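Local coordinates for flagellar motor switch protein FliG (Aquifex aeolicus, PDB 3HJL) that probably forms part of the rotor-mounted switch complex of the bacterial flagellar motor, which sets the direction of flagellar rotation, at residues 7-12 against 43-48; 15-20 against 86-91; 136-141 against 168-173. All blocks are in the same frame, centred on the assembly; numbering follows the deposited sequence.

Contact 1 of 3, residues 7-12 against 43-48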
# COMPACT_ATOMS: atom_id res chain seq x y z
N SER A 7 20.23 9.07 -44.89
CA SER A 7 21.57 9.35 -44.35
C SER A 7 21.88 10.84 -44.47
O SER A 7 22.27 11.48 -43.48
CB SER A 7 22.64 8.53 -45.08
OG SER A 7 23.89 8.62 -44.42
N ALA A 8 21.71 11.39 -45.67
CA ALA A 8 21.85 12.84 -45.90
C ALA A 8 20.73 13.62 -45.15
O ALA A 8 20.97 14.74 -44.66
CB ALA A 8 21.84 13.17 -47.40
N LEU A 9 19.54 13.02 -45.06
CA LEU A 9 18.43 13.59 -44.27
C LEU A 9 18.76 13.68 -42.76
O LEU A 9 18.41 14.68 -42.13
CB LEU A 9 17.13 12.79 -44.49
CG LEU A 9 15.89 13.17 -43.65
CD1 LEU A 9 15.61 14.67 -43.68
CD2 LEU A 9 14.67 12.38 -44.10
N SER A 10 19.42 12.67 -42.20
CA SER A 10 19.79 12.70 -40.78
C SER A 10 20.94 13.66 -40.48
O SER A 10 20.98 14.27 -39.40
CB SER A 10 20.14 11.32 -40.24
OG SER A 10 20.24 11.37 -38.82
N LYS A 11 21.91 13.76 -41.40
CA LYS A 11 22.97 14.77 -41.29
C LYS A 11 22.35 16.17 -41.31
O LYS A 11 22.68 17.00 -40.47
CB LYS A 11 24.00 14.61 -42.40
CG LYS A 11 24.83 13.33 -42.29
CD LYS A 11 25.57 13.02 -43.60
CE LYS A 11 26.20 11.62 -43.57
NZ LYS A 11 26.85 11.24 -44.87
N ALA A 12 21.41 16.40 -42.23
CA ALA A 12 20.66 17.67 -42.27
C ALA A 12 19.85 17.91 -41.01
O ALA A 12 19.74 19.04 -40.55
CB ALA A 12 19.75 17.71 -43.49
N PHE A 43 15.01 25.21 -40.45
CA PHE A 43 13.85 25.32 -39.54
C PHE A 43 12.77 24.28 -39.87
O PHE A 43 12.22 23.65 -38.97
CB PHE A 43 13.22 26.73 -39.55
CG PHE A 43 14.14 27.84 -39.06
CD1 PHE A 43 14.91 27.69 -37.90
CD2 PHE A 43 14.15 29.07 -39.71
CE1 PHE A 43 15.73 28.72 -37.46
CE2 PHE A 43 14.98 30.10 -39.27
CZ PHE A 43 15.77 29.93 -38.15
N ALA A 44 12.51 24.08 -41.17
CA ALA A 44 11.53 23.07 -41.60
C ALA A 44 11.98 21.66 -41.23
O ALA A 44 11.17 20.82 -40.83
CB ALA A 44 11.25 23.18 -43.10
N LEU A 45 13.29 21.40 -41.31
CA LEU A 45 13.87 20.13 -40.86
C LEU A 45 13.62 19.87 -39.36
O LEU A 45 13.25 18.77 -38.98
CB LEU A 45 15.38 20.06 -41.16
CG LEU A 45 15.75 19.84 -42.63
CD1 LEU A 45 17.19 20.24 -42.88
CD2 LEU A 45 15.51 18.41 -43.05
N ALA A 46 13.84 20.89 -38.53
CA ALA A 46 13.65 20.77 -37.08
C ALA A 46 12.18 20.55 -36.73
O ALA A 46 11.85 19.66 -35.94
CB ALA A 46 14.18 21.99 -36.35
N LYS A 47 11.30 21.35 -37.35
CA LYS A 47 9.85 21.24 -37.17
C LYS A 47 9.29 19.88 -37.58
O LYS A 47 8.35 19.38 -36.96
CB LYS A 47 9.13 22.35 -37.97
CG LYS A 47 7.64 22.46 -37.68
CD LYS A 47 6.97 23.57 -38.48
CE LYS A 47 5.46 23.64 -38.17
NZ LYS A 47 4.73 24.58 -39.06
N ASP A 48 9.86 19.27 -38.62
CA ASP A 48 9.38 18.00 -39.14
C ASP A 48 10.11 16.77 -38.53
O ASP A 48 9.97 15.65 -39.04
CB ASP A 48 9.52 18.01 -40.67
CG ASP A 48 8.64 16.98 -41.36
OD1 ASP A 48 7.42 16.96 -41.10
OD2 ASP A 48 9.17 16.23 -42.20
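L45 CD1 sits over the face of the A12 carbonyl group, above its oxygen (A12 O to L45 CD1 3.7 Å); no ring, side-chain amide or carboxylate takes part. The rest is aliphatic packing of two helices, 7-21 and 36-47, in the all-helical N-terminal domain of FliG. The backbones come nearest at A12 and L45, where the CA atoms are 7.4 Å apart. L45 fills the approach between the helices. Its CB points toward the partner helix; chi1 -74° sets CG beside the backbone N, and chi2 162° then turns CD1 to A12 and CD2 to L9. A12 and L9 are three residues apart, hence on the same flank of their helix, and L45 reaches both. L45 also packs on A16, one turn further along helix 7-21. No hydrogen bond joins the two segments, and only 126 Å² is buried in total, which marks a small apolar contact at the domain surface. Its two methyl-to-methyl approaches are nearly equal: A12 CB lies 3.7 Å from L45 CD1, and L9 CD1 lies 3.8 Å from L45 CD2.

Contact 2 of 3, residues 15-20 against 86-91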
# COMPACT_ATOMS: atom_id res chain seq x y z
N ALA A 15 22.29 18.98 -38.28
CA ALA A 15 22.56 20.40 -38.55
C ALA A 15 21.43 21.30 -38.02
O ALA A 15 21.69 22.33 -37.39
CB ALA A 15 22.76 20.64 -40.03
N ALA A 16 20.18 20.90 -38.28
CA ALA A 16 18.99 21.62 -37.81
C ALA A 16 18.94 21.70 -36.28
O ALA A 16 18.68 22.77 -35.72
CB ALA A 16 17.72 20.94 -38.33
N VAL A 17 19.21 20.58 -35.62
CA VAL A 17 19.19 20.52 -34.16
C VAL A 17 20.36 21.32 -33.56
O VAL A 17 20.16 22.04 -32.59
CB VAL A 17 19.21 19.07 -33.63
CG1 VAL A 17 19.27 19.05 -32.11
CG2 VAL A 17 17.95 18.30 -34.12
N LEU A 18 21.55 21.20 -34.16
CA LEU A 18 22.72 21.98 -33.75
C LEU A 18 22.45 23.48 -33.82
O LEU A 18 22.74 24.21 -32.87
CB LEU A 18 23.95 21.65 -34.60
CG LEU A 18 24.75 20.38 -34.31
CD1 LEU A 18 25.85 20.18 -35.36
CD2 LEU A 18 25.36 20.43 -32.90
N LEU A 19 21.90 23.93 -34.95
CA LEU A 19 21.56 25.35 -35.15
C LEU A 19 20.75 25.91 -33.97
O LEU A 19 21.05 26.99 -33.46
CB LEU A 19 20.77 25.54 -36.46
CG LEU A 19 20.36 26.96 -36.88
CD1 LEU A 19 21.59 27.81 -37.21
CD2 LEU A 19 19.40 26.92 -38.05
N LEU A 20 19.76 25.14 -33.53
CA LEU A 20 18.88 25.55 -32.44
C LEU A 20 19.42 25.30 -31.02
O LEU A 20 19.02 25.99 -30.09
CB LEU A 20 17.53 24.84 -32.61
CG LEU A 20 16.81 25.14 -33.93
CD1 LEU A 20 15.75 24.10 -34.21
CD2 LEU A 20 16.23 26.55 -33.91
N LYS A 86 16.57 18.58 -26.14
CA LYS A 86 15.30 18.00 -25.64
C LYS A 86 14.06 18.86 -25.94
O LYS A 86 12.95 18.32 -25.95
CB LYS A 86 15.38 17.68 -24.14
CG LYS A 86 16.21 16.45 -23.82
CD LYS A 86 16.14 16.07 -22.36
CE LYS A 86 16.69 14.67 -22.13
NZ LYS A 86 16.73 14.29 -20.68
N LYS A 87 14.24 20.16 -26.17
CA LYS A 87 13.13 21.04 -26.58
C LYS A 87 12.84 20.91 -28.09
O LYS A 87 11.69 20.99 -28.51
CB LYS A 87 13.41 22.52 -26.25
CG LYS A 87 13.84 22.84 -24.81
CD LYS A 87 13.10 22.04 -23.72
CE LYS A 87 11.59 22.34 -23.68
NZ LYS A 87 10.92 21.67 -22.52
N VAL A 88 13.89 20.72 -28.87
CA VAL A 88 13.78 20.63 -30.32
C VAL A 88 13.12 19.32 -30.75
O VAL A 88 12.13 19.33 -31.48
CB VAL A 88 15.19 20.71 -30.99
CG1 VAL A 88 15.10 20.55 -32.50
CG2 VAL A 88 15.88 22.03 -30.63
N ILE A 89 13.66 18.20 -30.27
CA ILE A 89 13.18 16.86 -30.64
C ILE A 89 11.90 16.57 -29.83
O ILE A 89 11.97 16.48 -28.61
CB ILE A 89 14.25 15.76 -30.32
CG1 ILE A 89 15.60 16.10 -30.98
CG2 ILE A 89 13.75 14.39 -30.79
CD1 ILE A 89 16.71 15.08 -30.70
N PRO A 90 10.73 16.43 -30.51
CA PRO A 90 9.46 16.29 -29.77
C PRO A 90 9.30 14.95 -29.02
O PRO A 90 10.00 13.99 -29.33
CB PRO A 90 8.40 16.41 -30.86
CG PRO A 90 9.08 15.97 -32.10
CD PRO A 90 10.51 16.37 -31.97
N PRO A 91 8.39 14.91 -28.03
CA PRO A 91 8.16 13.68 -27.27
C PRO A 91 7.22 12.72 -28.00
O PRO A 91 6.48 13.14 -28.89
CB PRO A 91 7.52 14.19 -25.98
CG PRO A 91 6.77 15.38 -26.39
CD PRO A 91 7.50 15.99 -27.55
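V17 and L20, one helical turn apart, receive the side chain of V88 where helix 7-21 packs against the C-terminal end of helix 78-88, an apolar helix-to-helix contact in the all-helical N-terminal domain. Along 15-20 the residues are sorted by direction. A15 faces helix 36-47, where it packs on L42, and A16 meets L45 of that same helix. V17 is the first to reach 86-91: its CA is 6.6 Å from that of V88, the nearest backbone approach of the two segments. Of its two methyls CG2 does the touching, 4.0 Å from V88 CG1. V17 is buried, with I85 and L49 adding to its surroundings, while its carbonyl oxygen accepts a hydrogen bond from S21 OG. L18 turns elsewhere, onto L64 and I68 of helix 54-70 and F81 of helix 78-88, and L19 returns to L42. L20 closes the segment with its CB directed toward V88, and it uses two atoms, CB and CD1. The latter lies 4.0 Å from V88 CG1 and 4.1 Å from V88 CG2, so one branch of the leucine touches both valine methyls.

On the other side, V88 is the last helical residue before I89 departs from helical geometry (psi 115°). Its CG1 stands anti to the backbone N (chi1 177°), which puts CG1 between V17 and L20 and leaves CG2 against L20 alone. The buried I89 comes no closer than 4.5 Å to 15-20 and packs on I57 and V52. With no hydrogen bond between the segments, the 178 Å² they bury rests on methyl and methylene contacts, the closest being L20 CB to V88 CG2 at 3.8 Å.

Contact 3 of 3, residues 136-141 against 168-173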
# COMPACT_ATOMS: atom_id res chain seq x y z
N PHE A 136 -1.20 22.27 -0.62
CA PHE A 136 -2.37 21.37 -0.72
C PHE A 136 -3.63 22.12 -1.19
O PHE A 136 -4.31 21.68 -2.12
CB PHE A 136 -2.64 20.71 0.64
CG PHE A 136 -3.71 19.64 0.62
CD1 PHE A 136 -3.42 18.36 0.19
CD2 PHE A 136 -4.99 19.90 1.11
CE1 PHE A 136 -4.39 17.37 0.19
CE2 PHE A 136 -5.97 18.91 1.11
CZ PHE A 136 -5.66 17.64 0.66
N LEU A 137 -3.94 23.24 -0.53
CA LEU A 137 -5.09 24.05 -0.89
C LEU A 137 -4.99 24.67 -2.29
O LEU A 137 -6.01 24.83 -2.94
CB LEU A 137 -5.38 25.15 0.15
CG LEU A 137 -5.87 24.72 1.54
CD1 LEU A 137 -6.32 25.94 2.33
CD2 LEU A 137 -7.01 23.73 1.47
N SER A 138 -3.78 24.97 -2.75
CA SER A 138 -3.57 25.51 -4.12
C SER A 138 -4.15 24.60 -5.22
O SER A 138 -4.51 25.10 -6.27
CB SER A 138 -2.07 25.73 -4.41
OG SER A 138 -1.42 24.52 -4.78
N GLN A 139 -4.21 23.29 -4.96
CA GLN A 139 -4.71 22.30 -5.93
C GLN A 139 -6.18 21.95 -5.81
O GLN A 139 -6.68 21.18 -6.63
CB GLN A 139 -3.87 21.01 -5.82
CG GLN A 139 -2.40 21.19 -6.12
CD GLN A 139 -2.16 21.77 -7.48
OE1 GLN A 139 -2.30 21.08 -8.50
NE2 GLN A 139 -1.84 23.06 -7.52
N LEU A 140 -6.88 22.48 -4.79
CA LEU A 140 -8.29 22.18 -4.58
C LEU A 140 -9.16 23.23 -5.26
O LEU A 140 -8.67 24.26 -5.70
CB LEU A 140 -8.62 22.14 -3.09
CG LEU A 140 -7.90 21.10 -2.23
CD1 LEU A 140 -8.34 21.27 -0.77
CD2 LEU A 140 -8.16 19.69 -2.72
N SER A 141 -10.47 22.96 -5.34
CA SER A 141 -11.41 23.90 -5.92
C SER A 141 -11.54 25.08 -4.94
O SER A 141 -11.44 24.86 -3.73
CB SER A 141 -12.77 23.24 -6.18
OG SER A 141 -13.50 23.03 -4.98
N GLU A 168 4.61 30.31 -6.96
CA GLU A 168 4.85 30.42 -8.40
C GLU A 168 4.86 29.04 -9.07
O GLU A 168 4.66 28.95 -10.27
CB GLU A 168 6.19 31.10 -8.65
CG GLU A 168 6.24 32.56 -8.18
CD GLU A 168 7.65 33.10 -8.14
OE1 GLU A 168 8.46 32.72 -9.02
OE2 GLU A 168 7.95 33.89 -7.22
N ASN A 169 5.11 27.99 -8.27
CA ASN A 169 5.17 26.61 -8.73
C ASN A 169 4.58 25.67 -7.67
O ASN A 169 4.54 26.00 -6.47
CB ASN A 169 6.64 26.18 -8.92
CG ASN A 169 7.25 26.72 -10.19
OD1 ASN A 169 6.94 26.26 -11.28
ND2 ASN A 169 8.21 27.62 -10.03
N VAL A 170 4.17 24.49 -8.11
CA VAL A 170 3.72 23.42 -7.23
C VAL A 170 4.07 22.08 -7.87
O VAL A 170 3.73 21.85 -9.02
CB VAL A 170 2.17 23.47 -6.98
CG1 VAL A 170 1.42 23.52 -8.29
CG2 VAL A 170 1.73 22.26 -6.18
N ASN A 171 4.75 21.19 -7.14
CA ASN A 171 5.01 19.83 -7.62
C ASN A 171 3.76 18.97 -7.39
O ASN A 171 3.33 18.78 -6.25
CB ASN A 171 6.22 19.20 -6.94
CG ASN A 171 6.59 17.85 -7.53
OD1 ASN A 171 6.04 16.82 -7.14
ND2 ASN A 171 7.53 17.85 -8.48
N VAL A 172 3.16 18.51 -8.48
CA VAL A 172 1.91 17.74 -8.44
C VAL A 172 2.04 16.41 -7.66
O VAL A 172 1.15 16.04 -6.89
CB VAL A 172 1.39 17.47 -9.89
CG1 VAL A 172 0.32 16.35 -9.93
CG2 VAL A 172 0.86 18.78 -10.50
N GLN A 173 3.15 15.71 -7.87
CA GLN A 173 3.38 14.43 -7.20
C GLN A 173 3.52 14.57 -5.69
O GLN A 173 3.07 13.72 -4.94
CB GLN A 173 4.61 13.73 -7.81
CG GLN A 173 4.38 13.24 -9.24
CD GLN A 173 3.35 12.09 -9.32
OE1 GLN A 173 3.50 11.05 -8.68
NE2 GLN A 173 2.29 12.30 -10.12
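Van der Waals contact across the segments comes from V170, whose two methyls lie over one face of the Q139 side-chain amide in the middle domain of FliG. V170 CG1 is the nearer, 3.4 Å from Q139 NE2, while V170 CG2 is 3.9 Å from that nitrogen. V170 CG2 also comes within 4.1 Å of S138 OG. More loosely, V172 CG2 approaches Q139 OE1 at 4.4 Å.

No hydrogen bond crosses between the segments; the polar contacts lie beside 136-141. Q139 NE2 donates to S138 OG across 3.1 Å at 174°, and the hydroxyl lies only 3° out of the amide plane. The bend at chi2 (-57°) folds the amide back toward S138, whose OG in turn hydrogen-bonds to L135 O. With an alanine in place of Q139, S138 OG would probably lose its amide donor and the V170 methyls the flat amide they lie over.

The backbone makes a type I turn from L137 to L140, and the S138 side chain is about 9 Å from that of R163, part of the EHPQR motif. In the other segment N171 is the N-cap of helix 172-193. Q139 packs on L110 of helix 93-114 and, like V170, on V175 of helix 172-193.

Contacts 1 and 2 belong together: their centres are 10 Å apart, both use helix 7-21, and they touch directly, with A46 CB 3.4 Å from L20 CD1. Along the chain their segments alternate, so helix 7-21 meets helix 36-47 and then helix 78-88, tying early and late parts of the N-terminal domain to one helix. Contact 3 follows in series, after both have closed; its centre is 40 Å from that of contact 1 and 31 Å from that of contact 2, with no touch to either. Contacts 1 and 2 lie in the N-terminal domain and contact 3 in the middle domain, two all-helical modules of an elongated chain (radius of gyration 38 Å).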